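Local coordinates for conserved domain protein (Bacillus anthracis, PDB 3FBQ), which is of unknown function but probably contains immunoglobulin-like E-set domains, in an assembly of three chains, at residues Q64-D69 with E122-P127; G74-M79 with V102-H107; D196-V201 with R245-V250. All coordinates share one frame; numbering follows the deposited sequence.

Interaction 1: residues Q64-D69 with E122-P127; sequences QDLGDD and EGIEIP
Leu66 meets Ile124 and Ile126 in the apolar part of this contact. Its CD1 lies 3.7 Å from Ile124 CG2. The same CD1 is 4.1 Å from Ile126 CG1, and there the two side chains cross at about a right angle. All three side chains are buried.

A second group of contacts sets carbon against polar atoms. No hydrogen bond crosses between the segments. Ile126 has CG1 anti to its carbonyl carbon (chi1 -61°) and CG2 anti to its backbone N, which spreads the two branches over different parts of the loop. The CG2 branch rests on the loop backbone, 3.3 Å from Leu66 O. The other branch ends at CD1, 3.5 Å from Gln64 NE2. Ile126 thus touches Leu66 with one branch and both Leu66 and Gln64 with the other. Further on, Pro127 brings its ring to the end of the loop, with CD 3.3 Å from Asp69 O.

Ile133 of strand 131-144 packs on both Gln64 and Ile126. Gly67 O accepts a hydrogen bond from Tyr98 OH, and Gln64 OE1 takes a weak one from Lys131 NZ. The Glu125 carboxylate lies close to Glu125 of the second and of the third subunit, which would probably raise the pKa of some of these groups.

Residues 64-69 link strand 53-62 of the five-stranded sheet to strand 71-78 of the three-stranded sheet. The arrangement is that of an inter-sheet connection packed on the end of a strand, consistent with a beta sandwich.

Interaction 2: residues G74-M79 with V102-H107; sequences GGLDIM and VTTTHH
Thr104 OG1 is the polar atom set into this contact, and three carbons of Leu76 lie against it. Leu76 CD2 is nearest, 3.3 Å from Thr104 OG1. Leu76 CB is 3.7 Å from the same oxygen. These are van der Waals contacts, and no hydrogen bond joins the two segments.

With CG anti to the backbone N (chi1 -176°), Leu76 brings CG itself to 3.7 Å from Thr104 OG1. The side chain crosses those of Val102 and Thr104 obliquely. Its CD2 also reaches Val102 CG2, at 3.3 Å.

Ile78 makes the second half of the contact. Its CD1 lies 3.8 Å from Thr104 CG2, and the two side chains run past each other in opposite directions. Thr104 therefore turns its hydroxyl to Leu76 and its methyl to Ile78. The same Ile78 CD1 also approaches His106 CB, at 4.2 Å. The imidazole of His106 leads away from Ile78, and its NE2 is hydrogen-bonded to Asn110 O.

Phe117 and Trp119 of strand 114-126 and Leu54 of strand 53-62 also pack on Leu76. His136 of the second subunit packs on Thr104 and makes a weak hydrogen bond through NE2 to Asp77 OD1.

The axes of segments 75-78 and 102-106 pass 7.8 Å apart and cross at -30°, and the strands lie in different sheets. Such face-to-face packing is characteristic of an aligned beta sandwich, consistent with an immunoglobulin-like E-set domain.

Interaction 3: residues D196-V201 with R245-V250; sequences DVELTV and RVHLRV
Glu198 and Arg245 face each other as an antiparallel hydrogen-bonded pair. Glu198 N gives a bond of 2.8 Å to Arg245 O. Arg245 N returns one to Glu198 O. Farther along, His247 N donates to Asp196 O at 3.0 Å. Between these, Val197 and Val246 form a non-hydrogen-bonded pair. Their side chains lie side by side, and Val197 CG1 is 4.0 Å from Val246 CG2.

This is the ladder between neighbouring strands 196-203 and 239-247 of an eight-stranded antiparallel sheet, consistent with an immunoglobulin-like E-set domain.

The opposite face from the valines carries the polar side chains. His247 NE2 makes a weak hydrogen bond of 3.2 Å to Glu198 OE2, with the carboxylate and ring planes 18° apart. With CG anti to the backbone N (chi1 174°), Asp196 brings CG to 4.2 Å from His247 CD2. Asp196 OD1 sits at the ring edge, 3.4 Å from His247 CD2. Two nearby carboxylates would probably favour a protonated imidazole. Arg245 NE reaches Thr200 OG1 in a weak bond of 3.5 Å, in the guanidinium plane.

Farther out, Tyr180 OH is hydrogen-bonded to Val197 O. On the other side of strand 245-247, the Val246 backbone bonds to Val282 of strand 281-289.

Interactions 1 and 2 share the N-terminal part of the chain. Their centres are 22 Å apart, yet they touch where Glu122 CG lies 4.0 Å from Gly74 CA. Strands 71-78 and 114-126 are neighbours in one sheet and carry a segment of each contact. Along the chain, both segments of interaction 2 fall between those of interaction 1. Both contacts also reach the second subunit. Interaction 3 comes later in the chain, in a separate sheet, and lies on the opposite side of the chain's centre. Its nearest atoms are about 14 Å from interaction 2 and about 22 Å from interaction 1.

Interaction 1: residues Q64-D69 with E122-P127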
loop_
_atom_site.group_PDB
_atom_site.type_symbol
_atom_site.label_atom_id
_atom_site.label_comp_id
_atom_site.label_asym_id
_atom_site.label_seq_id
_atom_site.Cartn_x
_atom_site.Cartn_y
_atom_site.Cartn_z
ATOM N N GLN A 64 6.111 -21.613 -0.495
ATOM C CA GLN A 64 7.189 -20.934 -1.204
ATOM C C GLN A 64 7.750 -19.780 -0.381
ATOM O O GLN A 64 7.011 -19.087 0.319
ATOM C CB GLN A 64 6.697 -20.422 -2.560
ATOM C CG GLN A 64 5.906 -19.126 -2.485
ATOM C CD GLN A 64 6.522 -18.018 -3.316
ATOM O OE1 GLN A 64 7.127 -18.271 -4.358
ATOM N NE2 GLN A 64 6.372 -16.781 -2.858
ATOM N N ASP A 65 9.061 -19.580 -0.468
ATOM C CA ASP A 65 9.803 -18.895 0.583
ATOM C C ASP A 65 9.366 -17.440 0.709
ATOM O O ASP A 65 9.305 -16.712 -0.282
ATOM C CB ASP A 65 11.308 -18.970 0.314
ATOM C CG ASP A 65 11.990 -20.056 1.123
ATOM O OD1 ASP A 65 11.552 -21.224 1.042
ATOM O OD2 ASP A 65 12.964 -19.743 1.838
ATOM N N LEU A 66 9.062 -17.021 1.934
ATOM C CA LEU A 66 8.918 -15.604 2.245
ATOM C C LEU A 66 10.276 -14.949 2.476
ATOM O O LEU A 66 10.406 -13.727 2.408
ATOM C CB LEU A 66 8.026 -15.414 3.474
ATOM C CG LEU A 66 6.524 -15.609 3.258
ATOM C CD1 LEU A 66 6.039 -14.784 2.077
ATOM C CD2 LEU A 66 6.197 -17.081 3.060
ATOM N N GLY A 67 11.284 -15.771 2.749
ATOM C CA GLY A 67 12.584 -15.277 3.109
ATOM C C GLY A 67 12.565 -14.718 4.514
ATOM O O GLY A 67 11.823 -15.205 5.353
ATOM N N ASP A 68 13.353 -13.664 4.730
ATOM C CA ASP A 68 13.780 -13.217 6.047
ATOM C C ASP A 68 12.956 -12.067 6.598
ATOM O O ASP A 68 12.784 -11.933 7.816
ATOM C CB ASP A 68 15.266 -12.825 5.997
ATOM C CG ASP A 68 16.182 -13.986 6.382
ATOM O OD1 ASP A 68 16.130 -14.459 7.566
ATOM O OD2 ASP A 68 16.933 -14.456 5.505
ATOM N N ASP A 69 12.454 -11.217 5.714
ATOM C CA ASP A 69 11.701 -10.077 6.196
ATOM C C ASP A 69 10.559 -9.745 5.245
ATOM O O ASP A 69 10.602 -8.708 4.548
ATOM C CB ASP A 69 12.605 -8.847 6.399
ATOM C CG ASP A 69 13.114 -8.719 7.813
ATOM O OD1 ASP A 69 12.280 -8.826 8.739
ATOM O OD2 ASP A 69 14.338 -8.493 8.005
ATOM N N GLU A 122 -2.973 -6.295 0.762
ATOM C CA GLU A 122 -2.993 -6.275 -0.692
ATOM C C GLU A 122 -1.766 -6.914 -1.312
ATOM O O GLU A 122 -1.618 -6.895 -2.500
ATOM C CB GLU A 122 -3.166 -4.885 -1.253
ATOM C CG GLU A 122 -3.654 -3.848 -0.279
ATOM C CD GLU A 122 -3.315 -2.421 -0.786
ATOM O OE1 GLU A 122 -4.326 -1.711 -1.068
ATOM O OE2 GLU A 122 -2.063 -2.046 -0.942
ATOM N N GLY A 123 -0.905 -7.519 -0.510
ATOM C CA GLY A 123 0.344 -7.992 -1.052
ATOM C C GLY A 123 1.319 -8.384 0.013
ATOM O O GLY A 123 1.250 -7.945 1.152
ATOM N N ILE A 124 2.215 -9.262 -0.386
ATOM C CA ILE A 124 3.340 -9.692 0.432
ATOM C C ILE A 124 4.536 -9.456 -0.414
ATOM O O ILE A 124 4.700 -10.103 -1.458
ATOM C CB ILE A 124 3.300 -11.201 0.682
ATOM C CG1 ILE A 124 1.911 -11.588 1.186
ATOM C CG2 ILE A 124 4.314 -11.553 1.722
ATOM C CD1 ILE A 124 1.525 -10.902 2.517
ATOM N N GLU A 125 5.365 -8.521 -0.014
ATOM C CA GLU A 125 6.616 -8.353 -0.725
ATOM C C GLU A 125 7.536 -9.339 -0.092
ATOM O O GLU A 125 7.410 -9.622 1.094
ATOM C CB GLU A 125 7.220 -7.025 -0.441
ATOM C CG GLU A 125 6.795 -5.926 -1.277
ATOM C CD GLU A 125 7.931 -4.950 -1.372
ATOM O OE1 GLU A 125 7.980 -4.045 -0.525
ATOM O OE2 GLU A 125 8.840 -5.127 -2.205
ATOM N N ILE A 126 8.451 -9.852 -0.896
ATOM C CA ILE A 126 9.490 -10.769 -0.490
ATOM C C ILE A 126 10.722 -10.051 -0.977
ATOM O O ILE A 126 11.202 -10.230 -2.133
ATOM C CB ILE A 126 9.396 -12.111 -1.204
ATOM C CG1 ILE A 126 8.050 -12.797 -0.895
ATOM C CG2 ILE A 126 10.566 -12.953 -0.802
ATOM C CD1 ILE A 126 7.399 -13.483 -2.087
ATOM N N PRO A 127 11.232 -9.187 -0.108
ATOM C CA PRO A 127 12.371 -8.442 -0.587
ATOM C C PRO A 127 13.522 -9.410 -0.928
ATOM O O PRO A 127 14.212 -9.181 -1.922
ATOM C CB PRO A 127 12.675 -7.514 0.574
ATOM C CG PRO A 127 11.354 -7.364 1.281
ATOM C CD PRO A 127 10.776 -8.743 1.213
#

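Interaction 2: residues G74-M79 with V102-H107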
loop_
_atom_site.group_PDB
_atom_site.type_symbol
_atom_site.label_atom_id
_atom_site.label_comp_id
_atom_site.label_asym_id
_atom_site.label_seq_id
_atom_site.Cartn_x
_atom_site.Cartn_y
_atom_site.Cartn_z
ATOM N N GLY A 74 -0.738 -3.297 2.991
ATOM C CA GLY A 74 -2.132 -3.124 3.361
ATOM C C GLY A 74 -2.213 -2.493 4.743
ATOM O O GLY A 74 -1.348 -1.793 5.120
ATOM N N GLY A 75 -3.251 -2.715 5.532
ATOM C CA GLY A 75 -3.362 -1.979 6.772
ATOM C C GLY A 75 -4.452 -2.468 7.655
ATOM O O GLY A 75 -5.444 -2.983 7.199
ATOM N N LEU A 76 -4.253 -2.328 8.944
ATOM C CA LEU A 76 -5.272 -2.628 9.878
ATOM C C LEU A 76 -5.904 -1.256 10.078
ATOM O O LEU A 76 -5.182 -0.286 10.292
ATOM C CB LEU A 76 -4.654 -3.161 11.165
ATOM C CG LEU A 76 -5.626 -3.616 12.244
ATOM C CD1 LEU A 76 -6.558 -4.709 11.721
ATOM C CD2 LEU A 76 -4.938 -4.054 13.598
ATOM N N ASP A 77 -7.233 -1.153 9.989
ATOM C CA ASP A 77 -7.908 0.129 10.080
ATOM C C ASP A 77 -9.093 0.070 10.985
ATOM O O ASP A 77 -9.950 -0.805 10.870
ATOM C CB ASP A 77 -8.392 0.523 8.713
ATOM C CG ASP A 77 -7.241 0.870 7.776
ATOM O OD1 ASP A 77 -6.409 1.727 8.160
ATOM O OD2 ASP A 77 -7.173 0.287 6.658
ATOM N N ILE A 78 -9.147 1.003 11.908
ATOM C CA ILE A 78 -10.292 1.125 12.763
ATOM C C ILE A 78 -11.312 2.109 12.142
ATOM O O ILE A 78 -10.998 3.254 11.821
ATOM C CB ILE A 78 -9.814 1.615 14.117
ATOM C CG1 ILE A 78 -8.935 0.556 14.712
ATOM C CG2 ILE A 78 -10.986 1.968 15.051
ATOM C CD1 ILE A 78 -8.223 0.964 15.980
ATOM N N MET A 79 -12.532 1.648 11.966
ATOM C CA MET A 79 -13.634 2.509 11.596
ATOM C C MET A 79 -13.825 3.574 12.663
ATOM O O MET A 79 -13.771 3.253 13.882
ATOM C CB MET A 79 -14.856 1.638 11.465
ATOM C CG MET A 79 -14.710 0.491 10.366
ATOM S SD MET A 79 -13.746 0.866 8.782
ATOM C CE MET A 79 -12.114 0.205 9.169
ATOM N N VAL A 102 -0.087 -7.272 14.792
ATOM C CA VAL A 102 -0.329 -5.845 14.480
ATOM C C VAL A 102 -1.196 -5.125 15.559
ATOM O O VAL A 102 -2.170 -5.697 16.119
ATOM C CB VAL A 102 -0.681 -5.496 12.989
ATOM C CG1 VAL A 102 -0.932 -6.722 12.047
ATOM C CG2 VAL A 102 -1.761 -4.541 12.951
ATOM N N THR A 103 -0.836 -3.876 15.804
ATOM C CA THR A 103 -1.310 -3.090 16.913
ATOM C C THR A 103 -1.880 -1.803 16.351
ATOM O O THR A 103 -1.174 -1.128 15.654
ATOM C CB THR A 103 -0.035 -2.701 17.678
ATOM O OG1 THR A 103 0.226 -3.719 18.612
ATOM C CG2 THR A 103 -0.088 -1.361 18.379
ATOM N N THR A 104 -3.109 -1.409 16.655
ATOM C CA THR A 104 -3.541 -0.053 16.269
ATOM C C THR A 104 -4.142 0.750 17.451
ATOM O O THR A 104 -4.913 0.217 18.242
ATOM C CB THR A 104 -4.487 -0.119 15.085
ATOM O OG1 THR A 104 -3.905 -0.984 14.115
ATOM C CG2 THR A 104 -4.702 1.252 14.464
ATOM N N THR A 105 -3.769 2.017 17.566
ATOM C CA THR A 105 -4.257 2.865 18.622
ATOM C C THR A 105 -5.083 3.995 18.014
ATOM O O THR A 105 -4.567 4.761 17.195
ATOM C CB THR A 105 -3.066 3.408 19.456
ATOM O OG1 THR A 105 -2.389 2.261 19.957
ATOM C CG2 THR A 105 -3.526 4.167 20.640
ATOM N N HIS A 106 -6.345 4.108 18.402
ATOM C CA HIS A 106 -7.143 5.188 17.896
ATOM C C HIS A 106 -6.955 6.448 18.824
ATOM O O HIS A 106 -6.436 6.301 19.937
ATOM C CB HIS A 106 -8.570 4.720 17.798
ATOM C CG HIS A 106 -9.297 4.782 19.099
ATOM N ND1 HIS A 106 -9.435 3.694 19.928
ATOM C CD2 HIS A 106 -9.912 5.811 19.724
ATOM C CE1 HIS A 106 -10.116 4.042 21.001
ATOM N NE2 HIS A 106 -10.427 5.320 20.899
ATOM N N HIS A 107 -7.284 7.657 18.350
ATOM C CA HIS A 107 -7.177 8.901 19.162
ATOM C C HIS A 107 -8.520 9.624 19.243
ATOM O O HIS A 107 -8.641 10.843 19.237
ATOM C CB HIS A 107 -6.079 9.826 18.653
ATOM C CG HIS A 107 -4.789 9.125 18.453
ATOM N ND1 HIS A 107 -4.075 9.184 17.266
ATOM C CD2 HIS A 107 -4.105 8.286 19.267
ATOM C CE1 HIS A 107 -2.986 8.446 17.378
ATOM N NE2 HIS A 107 -2.999 7.867 18.573
#

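Interaction 3: residues D196-V201 with R245-V250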
loop_
_atom_site.group_PDB
_atom_site.type_symbol
_atom_site.label_atom_id
_atom_site.label_comp_id
_atom_site.label_asym_id
_atom_site.label_seq_id
_atom_site.Cartn_x
_atom_site.Cartn_y
_atom_site.Cartn_z
ATOM N N ASP A 196 12.005 14.584 23.059
ATOM C CA ASP A 196 11.277 13.345 23.121
ATOM C C ASP A 196 11.204 12.886 24.566
ATOM O O ASP A 196 12.233 12.561 25.167
ATOM C CB ASP A 196 11.996 12.323 22.259
ATOM C CG ASP A 196 11.400 10.963 22.375
ATOM O OD1 ASP A 196 12.179 10.001 22.500
ATOM O OD2 ASP A 196 10.154 10.862 22.380
ATOM N N VAL A 197 9.994 12.838 25.115
ATOM C CA VAL A 197 9.794 12.572 26.562
ATOM C C VAL A 197 9.314 11.159 26.877
ATOM O O VAL A 197 8.165 10.824 26.656
ATOM C CB VAL A 197 8.799 13.548 27.224
ATOM C CG1 VAL A 197 8.941 13.464 28.665
ATOM C CG2 VAL A 197 9.049 14.948 26.813
ATOM N N GLU A 198 10.214 10.369 27.438
ATOM C CA GLU A 198 9.995 8.988 27.797
ATOM C C GLU A 198 9.689 8.940 29.255
ATOM O O GLU A 198 10.252 9.716 29.991
ATOM C CB GLU A 198 11.303 8.222 27.636
ATOM C CG GLU A 198 11.134 6.907 26.912
ATOM C CD GLU A 198 10.968 7.143 25.413
ATOM O OE1 GLU A 198 10.223 6.351 24.792
ATOM O OE2 GLU A 198 11.570 8.138 24.881
ATOM N N LEU A 199 8.828 8.016 29.680
ATOM C CA LEU A 199 8.577 7.767 31.087
ATOM C C LEU A 199 8.977 6.370 31.465
ATOM O O LEU A 199 8.833 5.407 30.713
ATOM C CB LEU A 199 7.112 7.898 31.412
ATOM C CG LEU A 199 6.225 8.994 30.843
ATOM C CD1 LEU A 199 4.807 8.581 31.205
ATOM C CD2 LEU A 199 6.561 10.383 31.371
ATOM N N THR A 200 9.452 6.265 32.688
ATOM C CA THR A 200 9.903 5.013 33.261
ATOM C C THR A 200 9.033 4.906 34.475
ATOM O O THR A 200 8.752 5.928 35.130
ATOM C CB THR A 200 11.420 5.127 33.613
ATOM O OG1 THR A 200 12.146 4.165 32.833
ATOM C CG2 THR A 200 11.718 5.010 35.128
ATOM N N VAL A 201 8.580 3.694 34.769
ATOM C CA VAL A 201 7.554 3.523 35.786
ATOM C C VAL A 201 7.941 2.586 36.924
ATOM O O VAL A 201 8.399 1.479 36.685
ATOM C CB VAL A 201 6.175 3.141 35.146
ATOM C CG1 VAL A 201 5.126 3.048 36.168
ATOM C CG2 VAL A 201 5.739 4.197 34.126
ATOM N N ARG A 245 12.205 10.846 31.277
ATOM C CA ARG A 245 13.510 10.952 30.609
ATOM C C ARG A 245 13.338 11.836 29.386
ATOM O O ARG A 245 12.395 11.643 28.620
ATOM C CB ARG A 245 13.999 9.561 30.197
ATOM C CG ARG A 245 14.700 8.819 31.319
ATOM C CD ARG A 245 14.340 7.316 31.368
ATOM N NE ARG A 245 14.461 6.738 32.727
ATOM C CZ ARG A 245 15.295 7.172 33.704
ATOM N NH1 ARG A 245 16.147 8.190 33.496
ATOM N NH2 ARG A 245 15.288 6.575 34.903
ATOM N N VAL A 246 14.191 12.835 29.197
ATOM C CA VAL A 246 13.977 13.744 28.058
ATOM C C VAL A 246 15.192 13.689 27.156
ATOM O O VAL A 246 16.277 13.958 27.628
ATOM C CB VAL A 246 13.742 15.193 28.523
ATOM C CG1 VAL A 246 13.755 16.141 27.346
ATOM C CG2 VAL A 246 12.444 15.316 29.204
ATOM N N HIS A 247 15.019 13.340 25.883
ATOM C CA HIS A 247 16.161 13.177 24.954
ATOM C C HIS A 247 16.165 14.262 23.886
ATOM O O HIS A 247 15.356 14.242 22.945
ATOM C CB HIS A 247 16.231 11.776 24.293
ATOM C CG HIS A 247 15.612 10.693 25.114
ATOM N ND1 HIS A 247 16.086 10.343 26.363
ATOM C CD2 HIS A 247 14.534 9.901 24.881
ATOM C CE1 HIS A 247 15.334 9.367 26.854
ATOM N NE2 HIS A 247 14.380 9.083 25.979
ATOM N N LEU A 248 17.108 15.183 24.048
ATOM C CA LEU A 248 17.234 16.368 23.219
ATOM C C LEU A 248 18.309 16.192 22.170
ATOM O O LEU A 248 19.373 15.629 22.436
ATOM C CB LEU A 248 17.616 17.533 24.091
ATOM C CG LEU A 248 16.689 17.546 25.273
ATOM C CD1 LEU A 248 17.462 18.026 26.497
ATOM C CD2 LEU A 248 15.481 18.390 24.918
ATOM N N ARG A 249 18.017 16.684 20.976
ATOM C CA ARG A 249 18.898 16.472 19.846
ATOM C C ARG A 249 18.900 17.702 18.928
ATOM O O ARG A 249 18.012 18.552 19.027
ATOM C CB ARG A 249 18.437 15.217 19.111
ATOM C CG ARG A 249 19.330 13.990 19.314
ATOM C CD ARG A 249 19.047 13.119 20.572
ATOM N NE ARG A 249 19.496 11.727 20.356
ATOM C CZ ARG A 249 19.480 10.737 21.259
ATOM N NH1 ARG A 249 19.041 10.937 22.512
ATOM N NH2 ARG A 249 19.916 9.526 20.898
ATOM N N VAL A 250 19.904 17.817 18.061
ATOM C CA VAL A 250 19.824 18.782 16.953
ATOM C C VAL A 250 20.084 18.092 15.600
ATOM O O VAL A 250 19.270 18.162 14.679
ATOM C CB VAL A 250 20.750 20.034 17.167
ATOM C CG1 VAL A 250 21.884 20.053 16.142
ATOM C CG2 VAL A 250 19.940 21.340 17.091
#